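Local coordinates for DNA ligase D 3'-phosphoesterase domain-containing protein (Methanocella paludicola, PDB 5DMP) that probably trims the 3' ends of broken DNA as a phosphoesterase of archaeal non-homologous end joining, hydrolysing phosphate mono- and diesters, at residues Ile55-Ala58 and Thr59-Gly62; Gly159-Met162 and Asp163-Ala166; Thr81-Leu85 and Arg86-Pro90. All blocks are in the same frame, centred on the assembly; numbering follows the deposited sequence.

Contact 1. Residues Ile55-Ala58 and Thr59-Gly62. With VN4 (oxido(dioxo)vanadium), chain J.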
loop_
_atom_site.group_PDB
_atom_site.type_symbol
_atom_site.label_atom_id
_atom_site.label_comp_id
_atom_site.label_asym_id
_atom_site.label_seq_id
_atom_site.Cartn_x
_atom_site.Cartn_y
_atom_site.Cartn_z
ATOM N N ILE A 55 -10.663 0.863 9.949
ATOM C CA ILE A 55 -10.868 1.810 8.816
ATOM C C ILE A 55 -10.456 3.224 9.184
ATOM O O ILE A 55 -9.793 3.883 8.377
ATOM C CB ILE A 55 -12.301 1.720 8.270
ATOM C CG1 ILE A 55 -12.440 0.419 7.456
ATOM C CG2 ILE A 55 -12.636 2.945 7.397
ATOM C CD1 ILE A 55 -13.881 0.062 7.194
ATOM N N GLY A 56 -10.734 3.682 10.416
ATOM C CA GLY A 56 -10.394 5.059 10.781
ATOM C C GLY A 56 -8.886 5.338 10.908
ATOM O O GLY A 56 -8.461 6.489 10.843
ATOM N N TYR A 57 -8.054 4.286 11.036
ATOM C CA TYR A 57 -6.591 4.458 10.993
ATOM C C TYR A 57 -6.040 4.990 9.669
ATOM O O TYR A 57 -4.907 5.513 9.615
ATOM C CB TYR A 57 -5.937 3.091 11.296
ATOM C CG TYR A 57 -4.547 3.199 11.797
ATOM C CD1 TYR A 57 -4.306 3.548 13.121
ATOM C CD2 TYR A 57 -3.438 2.984 10.958
ATOM C CE1 TYR A 57 -2.989 3.621 13.625
ATOM C CE2 TYR A 57 -2.128 3.124 11.434
ATOM C CZ TYR A 57 -1.924 3.415 12.791
ATOM O OH TYR A 57 -0.680 3.498 13.320
ATOM N N ALA A 58 -6.828 4.910 8.602
ATOM C CA ALA A 58 -6.318 5.405 7.280
ATOM C C ALA A 58 -5.842 6.873 7.282
ATOM O O ALA A 58 -4.956 7.272 6.505
ATOM C CB ALA A 58 -7.390 5.222 6.225
ATOM N N THR A 59 -6.418 7.717 8.145
ATOM C CA THR A 59 -5.959 9.135 8.180
ATOM C C THR A 59 -5.122 9.419 9.433
ATOM O O THR A 59 -4.888 10.589 9.750
ATOM C CB THR A 59 -7.163 10.119 8.084
ATOM O OG1 THR A 59 -8.049 9.808 9.158
ATOM C CG2 THR A 59 -7.946 9.863 6.803
ATOM N N PHE A 60 -4.626 8.383 10.129
ATOM C CA PHE A 60 -3.753 8.631 11.265
ATOM C C PHE A 60 -2.396 9.145 10.776
ATOM O O PHE A 60 -1.730 8.451 9.968
ATOM C CB PHE A 60 -3.505 7.350 12.118
ATOM C CG PHE A 60 -2.505 7.581 13.192
ATOM C CD1 PHE A 60 -2.743 8.578 14.170
ATOM C CD2 PHE A 60 -1.242 7.008 13.133
ATOM C CE1 PHE A 60 -1.804 8.846 15.161
ATOM C CE2 PHE A 60 -0.314 7.284 14.117
ATOM C CZ PHE A 60 -0.583 8.205 15.126
ATOM N N GLU A 61 -1.984 10.339 11.245
ATOM C CA GLU A 61 -0.661 10.879 10.917
ATOM C C GLU A 61 -0.156 11.472 12.215
ATOM O O GLU A 61 -0.883 12.295 12.773
ATOM C CB GLU A 61 -0.842 12.000 9.862
ATOM C CG GLU A 61 0.456 12.723 9.564
ATOM C CD GLU A 61 0.374 13.447 8.228
ATOM O OE1 GLU A 61 0.364 12.760 7.183
ATOM O OE2 GLU A 61 0.348 14.724 8.232
ATOM N N GLY A 62 0.993 11.049 12.733
ATOM C CA GLY A 62 1.425 11.536 14.086
ATOM C C GLY A 62 2.477 10.580 14.630
ATOM O O GLY A 62 3.158 9.909 13.867
HETATM V V VN4 J . 1.082 0.482 12.194
HETATM O O1 VN4 J . -0.049 0.178 13.713
HETATM O O2 VN4 J . 1.459 2.376 12.110
HETATM O O3 VN4 J . 1.639 -0.942 11.069
#

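Contact 2. Residues Gly159-Met162 and Asp163-Ala166. With EDO (1,2-ethanediol), chain B.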
loop_
_atom_site.group_PDB
_atom_site.type_symbol
_atom_site.label_atom_id
_atom_site.label_comp_id
_atom_site.label_asym_id
_atom_site.label_seq_id
_atom_site.Cartn_x
_atom_site.Cartn_y
_atom_site.Cartn_z
ATOM N N GLY A 159 0.889 17.957 3.626
ATOM C CA GLY A 159 2.098 18.445 2.948
ATOM C C GLY A 159 3.346 18.443 3.820
ATOM O O GLY A 159 4.417 18.787 3.333
ATOM N N ARG A 160 3.225 18.030 5.098
ATOM C CA ARG A 160 4.389 17.960 6.020
ATOM C C ARG A 160 5.439 16.948 5.641
ATOM O O ARG A 160 5.117 15.863 5.095
ATOM C CB ARG A 160 3.967 17.705 7.483
ATOM C CG ARG A 160 3.294 18.946 8.111
ATOM C CD ARG A 160 2.819 18.688 9.538
ATOM N NE ARG A 160 1.839 17.588 9.613
ATOM C CZ ARG A 160 1.391 17.067 10.751
ATOM N NH1 ARG A 160 1.785 17.554 11.968
ATOM N NH2 ARG A 160 0.546 16.049 10.668
ATOM N N THR A 161 6.692 17.239 6.023
ATOM C CA THR A 161 7.732 16.247 5.960
ATOM C C THR A 161 7.636 15.299 7.162
ATOM O O THR A 161 6.955 15.602 8.142
ATOM C CB THR A 161 9.138 16.868 6.020
ATOM O OG1 THR A 161 9.286 17.532 7.306
ATOM C CG2 THR A 161 9.360 17.840 4.855
ATOM N N MET A 162 8.391 14.186 7.101
ATOM C CA MET A 162 8.477 13.280 8.260
ATOM C C MET A 162 8.988 14.000 9.509
ATOM O O MET A 162 8.436 13.855 10.579
ATOM C CB MET A 162 9.294 12.002 7.907
ATOM C CG MET A 162 9.121 10.917 8.970
ATOM S SD MET A 162 7.512 10.056 8.654
ATOM C CE MET A 162 7.426 10.000 6.936
ATOM N N ASP A 163 9.993 14.854 9.361
ATOM C CA ASP A 163 10.513 15.537 10.567
ATOM C C ASP A 163 9.519 16.561 11.133
ATOM O O ASP A 163 9.383 16.689 12.346
ATOM C CB ASP A 163 11.851 16.220 10.245
ATOM C CG ASP A 163 12.467 16.896 11.490
ATOM O OD1 ASP A 163 12.482 16.269 12.586
ATOM O OD2 ASP A 163 12.913 18.067 11.390
ATOM N N GLU A 164 8.765 17.258 10.268
ATOM C CA GLU A 164 7.673 18.088 10.776
ATOM C C GLU A 164 6.595 17.342 11.546
ATOM O O GLU A 164 6.113 17.844 12.611
ATOM C CB GLU A 164 7.011 18.923 9.659
ATOM C CG GLU A 164 7.960 20.019 9.187
ATOM C CD GLU A 164 7.677 20.555 7.765
ATOM O OE1 GLU A 164 6.893 19.968 6.992
ATOM O OE2 GLU A 164 8.322 21.578 7.397
ATOM N N ILE A 165 6.225 16.142 11.051
ATOM C CA ILE A 165 5.243 15.323 11.781
ATOM C C ILE A 165 5.841 14.898 13.168
ATOM O O ILE A 165 5.188 15.051 14.182
ATOM C CB ILE A 165 4.783 14.067 10.966
ATOM C CG1 ILE A 165 4.074 14.566 9.685
ATOM C CG2 ILE A 165 3.836 13.155 11.772
ATOM C CD1 ILE A 165 3.960 13.410 8.689
ATOM N N ALA A 166 7.075 14.423 13.162
ATOM C CA ALA A 166 7.778 13.972 14.420
ATOM C C ALA A 166 7.813 15.173 15.425
ATOM O O ALA A 166 7.464 15.005 16.589
ATOM C CB ALA A 166 9.178 13.443 14.101
HETATM C C1 EDO B . 12.037 14.517 5.428
HETATM O O1 EDO B . 11.883 14.816 6.855
HETATM C C2 EDO B . 11.237 13.298 4.971
HETATM O O2 EDO B . 9.821 13.565 4.777
#

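Contact 3. Residues Thr81-Leu85 and Arg86-Pro90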
loop_
_atom_site.group_PDB
_atom_site.type_symbol
_atom_site.label_atom_id
_atom_site.label_comp_id
_atom_site.label_asym_id
_atom_site.label_seq_id
_atom_site.Cartn_x
_atom_site.Cartn_y
_atom_site.Cartn_z
ATOM N N THR A 81 -8.971 5.548 -3.125
ATOM C CA THR A 81 -9.830 4.382 -3.169
ATOM C C THR A 81 -9.215 3.409 -4.176
ATOM O O THR A 81 -8.122 3.699 -4.720
ATOM C CB THR A 81 -11.275 4.777 -3.657
ATOM O OG1 THR A 81 -11.212 5.408 -4.937
ATOM C CG2 THR A 81 -11.941 5.789 -2.661
ATOM N N TYR A 82 -9.847 2.260 -4.407
ATOM C CA TYR A 82 -9.345 1.359 -5.447
ATOM C C TYR A 82 -10.507 0.620 -6.058
ATOM O O TYR A 82 -11.601 0.602 -5.476
ATOM C CB TYR A 82 -8.331 0.349 -4.809
ATOM C CG TYR A 82 -8.966 -0.677 -3.899
ATOM C CD1 TYR A 82 -9.386 -1.911 -4.410
ATOM C CD2 TYR A 82 -9.104 -0.430 -2.508
ATOM C CE1 TYR A 82 -9.932 -2.887 -3.587
ATOM C CE2 TYR A 82 -9.685 -1.395 -1.675
ATOM C CZ TYR A 82 -10.094 -2.582 -2.196
ATOM O OH TYR A 82 -10.647 -3.503 -1.366
ATOM N N ARG A 83 -10.275 0.005 -7.208
ATOM C CA ARG A 83 -11.284 -0.796 -7.879
ATOM C C ARG A 83 -10.680 -2.187 -8.038
ATOM O O ARG A 83 -9.484 -2.353 -8.331
ATOM C CB ARG A 83 -11.609 -0.252 -9.316
ATOM C CG ARG A 83 -12.153 1.156 -9.334
ATOM C CD ARG A 83 -12.539 1.560 -10.760
ATOM N NE ARG A 83 -11.498 2.340 -11.480
ATOM C CZ ARG A 83 -10.844 1.813 -12.465
ATOM N NH1 ARG A 83 -11.065 0.515 -12.782
ATOM N NH2 ARG A 83 -9.991 2.567 -13.169
ATOM N N ASN A 84 -11.525 -3.203 -7.884
ATOM C CA ASN A 84 -11.024 -4.568 -7.976
ATOM C C ASN A 84 -11.076 -4.988 -9.468
ATOM O O ASN A 84 -12.175 -5.190 -10.005
ATOM C CB ASN A 84 -11.970 -5.467 -7.181
ATOM C CG ASN A 84 -11.642 -6.941 -7.377
ATOM O OD1 ASN A 84 -10.594 -7.305 -7.946
ATOM N ND2 ASN A 84 -12.513 -7.788 -6.865
ATOM N N LEU A 85 -9.912 -5.150 -10.119
ATOM C CA LEU A 85 -9.885 -5.490 -11.547
ATOM C C LEU A 85 -10.405 -6.914 -11.785
ATOM O O LEU A 85 -10.826 -7.233 -12.915
ATOM C CB LEU A 85 -8.459 -5.340 -12.109
ATOM C CG LEU A 85 -8.047 -3.850 -12.153
ATOM C CD1 LEU A 85 -6.604 -3.717 -12.531
ATOM C CD2 LEU A 85 -8.942 -3.083 -13.103
ATOM N N ARG A 86 -10.340 -7.762 -10.758
ATOM C CA ARG A 86 -10.755 -9.175 -10.934
ATOM C C ARG A 86 -12.261 -9.406 -11.014
ATOM O O ARG A 86 -12.686 -10.544 -11.245
ATOM C CB ARG A 86 -10.063 -10.109 -9.927
ATOM C CG ARG A 86 -8.546 -10.101 -10.154
ATOM C CD ARG A 86 -7.808 -11.109 -9.328
ATOM N NE ARG A 86 -8.053 -12.435 -9.912
ATOM C CZ ARG A 86 -7.928 -13.604 -9.279
ATOM N NH1 ARG A 86 -7.524 -13.676 -8.012
ATOM N NH2 ARG A 86 -8.187 -14.738 -9.964
ATOM N N GLU A 87 -13.054 -8.350 -10.822
ATOM C CA GLU A 87 -14.513 -8.339 -11.160
ATOM C C GLU A 87 -14.796 -8.097 -12.615
ATOM O O GLU A 87 -15.924 -8.372 -13.097
ATOM C CB GLU A 87 -15.267 -7.274 -10.370
ATOM C CG GLU A 87 -15.432 -7.582 -8.897
ATOM C CD GLU A 87 -16.497 -8.665 -8.572
ATOM O OE1 GLU A 87 -16.877 -8.754 -7.381
ATOM O OE2 GLU A 87 -16.963 -9.434 -9.456
ATOM N N GLU A 88 -13.787 -7.605 -13.335
ATOM C CA GLU A 88 -13.938 -7.314 -14.782
ATOM C C GLU A 88 -13.593 -8.417 -15.710
ATOM O O GLU A 88 -12.744 -8.283 -16.597
ATOM C CB GLU A 88 -13.177 -6.062 -15.111
ATOM C CG GLU A 88 -13.603 -4.938 -14.169
ATOM C CD GLU A 88 -13.216 -3.581 -14.728
ATOM O OE1 GLU A 88 -13.298 -3.406 -15.985
ATOM O OE2 GLU A 88 -12.804 -2.714 -13.925
ATOM N N LYS A 89 -14.287 -9.542 -15.544
ATOM C CA LYS A 89 -13.851 -10.768 -16.200
ATOM C C LYS A 89 -15.072 -11.489 -16.736
ATOM O O LYS A 89 -16.176 -11.209 -16.292
ATOM C CB LYS A 89 -13.122 -11.667 -15.194
ATOM C CG LYS A 89 -11.956 -11.002 -14.478
ATOM C CD LYS A 89 -10.675 -11.186 -15.243
ATOM C CE LYS A 89 -9.608 -10.395 -14.522
ATOM N NZ LYS A 89 -8.596 -9.889 -15.484
ATOM N N PRO A 90 -14.869 -12.415 -17.678
ATOM C CA PRO A 90 -16.012 -13.243 -18.090
ATOM C C PRO A 90 -16.515 -14.140 -16.920
ATOM O O PRO A 90 -15.818 -14.282 -15.881
ATOM C CB PRO A 90 -15.439 -14.041 -19.267
ATOM C CG PRO A 90 -13.948 -14.082 -19.058
ATOM C CD PRO A 90 -13.593 -12.853 -18.290
#

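Contact 1. Residues Ile55-Ala58 and Thr59-Gly62
Y57 and F60 meet at the end of a short 3-10 segment, residues 55-58, that brings a tyrosine hydroxyl into the vanadate pocket, a site made up of H11, D19, R21, H53, Y57 and V74. The turn that follows is closed by F60 N, which donates to Y57 O over 2.9 Å at 166°; Q9 NE2 also binds this carbonyl and that of F60, tying the turn to strand 5-12. From Y57 CB, which is directed away from the residues that follow, the ring swings back because CG lies anti to the backbone N (chi1 -158°). F60 lies over one face of the Y57 ring, its CB over the centre and 4.0 Å from the centroid, in a CH-pi contact. Further along the ring, CE1 touches F60 CD2, CZ approaches the same CD2 at 3.7 Å, and Y57 OH lies 3.6 Å from F60 CD2. The two rings cross obliquely, their planes 32° apart and their centroids 5.2 Å apart. F60 thus covers one face of the tyrosine while the phenol edge remains turned to the ligand. H53, which also binds the vanadate through NE2, meets the Y57 ring as well. A phenylalanine in place of Y57 could keep the ring against F60, but would probably leave vanadate O2 without this hydroxyl donor. Since vanadate commonly imitates phosphate, the arrangement is consistent with a tyrosine that steadies a phosphate oxygen during 3'-end processing. At the tip, Y57 OH donates to vanadate O2 at 2.7 Å, with that oxygen near the plane of the ring, at its edge.

Contact 2. Residues Gly159-Met162 and Asp163-Ala166
T161 and E164 form a capping box at the start of the C-terminal helix 162-167, with T161 as the N-cap. Two reciprocal bonds define it. E164 N donates to T161 OG1 over 3.0 Å at 168°, and T161 N in turn donates to E164 OE1 over 2.9 Å at 167°, reaching it from above the carboxylate plane. The threonine hydroxyl can serve because OG1 stands between the backbone N and the carbonyl carbon (chi1 63°), facing the first turn. With CG beside its own backbone N, the E164 chain runs extended past T161 OG1, its CG 3.4 Å from that oxygen. A carboxylate here probably interacts favourably with the partial positive charge of the helix start. Regular helical bonding follows at once, I165 N to T161 O and A166 N to M162 O.

R160, just ahead of the cap, lays its guanidinium across I165: CG1 lies over one face, offset toward its rim, 3.8 Å from R160 CZ, and the two side chains cross at about a right angle. The bend at chi3 turns the charged end from the box toward other acids, E61 and E168, while NE is bonded to T158 OG1. Beyond the cap, M162 and I165 both touch T73, so the helix is set against strand 72-84. Two further N-H groups of the helix start are taken up by an ethanediol, probably from the crystallisation liquor: D163 N donates to its O1 at 3.1 Å, and M162 N to its O2 at 2.8 Å, almost perfectly straight.

Contact 3. Residues Thr81-Leu85 and Arg86-Pro90
N84 OD1 accepts the backbone N-H of R86 at 2.9 Å, the defining bond of an Asx turn, formed where strand 72-84 ends and the chain curls into a short 3-10 turn. Its CG stands opposite the backbone N (chi1 172°), which carries the amide forward over the turn, and the donor lies well above its carbonyl plane, 55° out. The other end of the amide is held too: ND2 donates to M95 O and packs against E87 CG at 3.6 Å, which should fix the rotation of the group. The main chain adds a weak bond from E87 N to N84 O and a sounder one from E88 N to L85 O, 3.0 Å long. E88 is then the centre of an inverse gamma turn.

Side chains reach across the outside of the turn. E88 OE2 approaches R83 NH1 at 3.8 Å, a long salt bridge in which OE2 lies at the edge of the guanidinium, near its plane, with L85 CD2 4.0 Å from the same OE2. R83 has other partners on the strand side, pairing with E111 through NE and lying in cation-pi contact with F109. R86 points its guanidinium elsewhere, to Q103. The chemistry suggests that the turn is probably held mainly by backbone bonds and the N84 amide, while the long R83-E88 pair at the surface probably adds little.

From the N terminus the three contacts come in series, each local to a short run of the chain; none nests in or crosses another. Contact 1 turns the chain between strands 45-53 and 62-64, contact 3 lies where strand 72-84 gives way to the loop leading to helix 97-103, and contact 2 starts the last helix. Contacts 1 and 2 touch despite the long sequence between them: E61 OE2 and R160 NH2 form a salt bridge of 2.8 Å, and I165 packs on E61 and G62. Strand 72-84 joins all three, its early residues V74 and T73 serving contacts 1 and 2 and its far end contact 3, about 35 Å from contact 2 between centres.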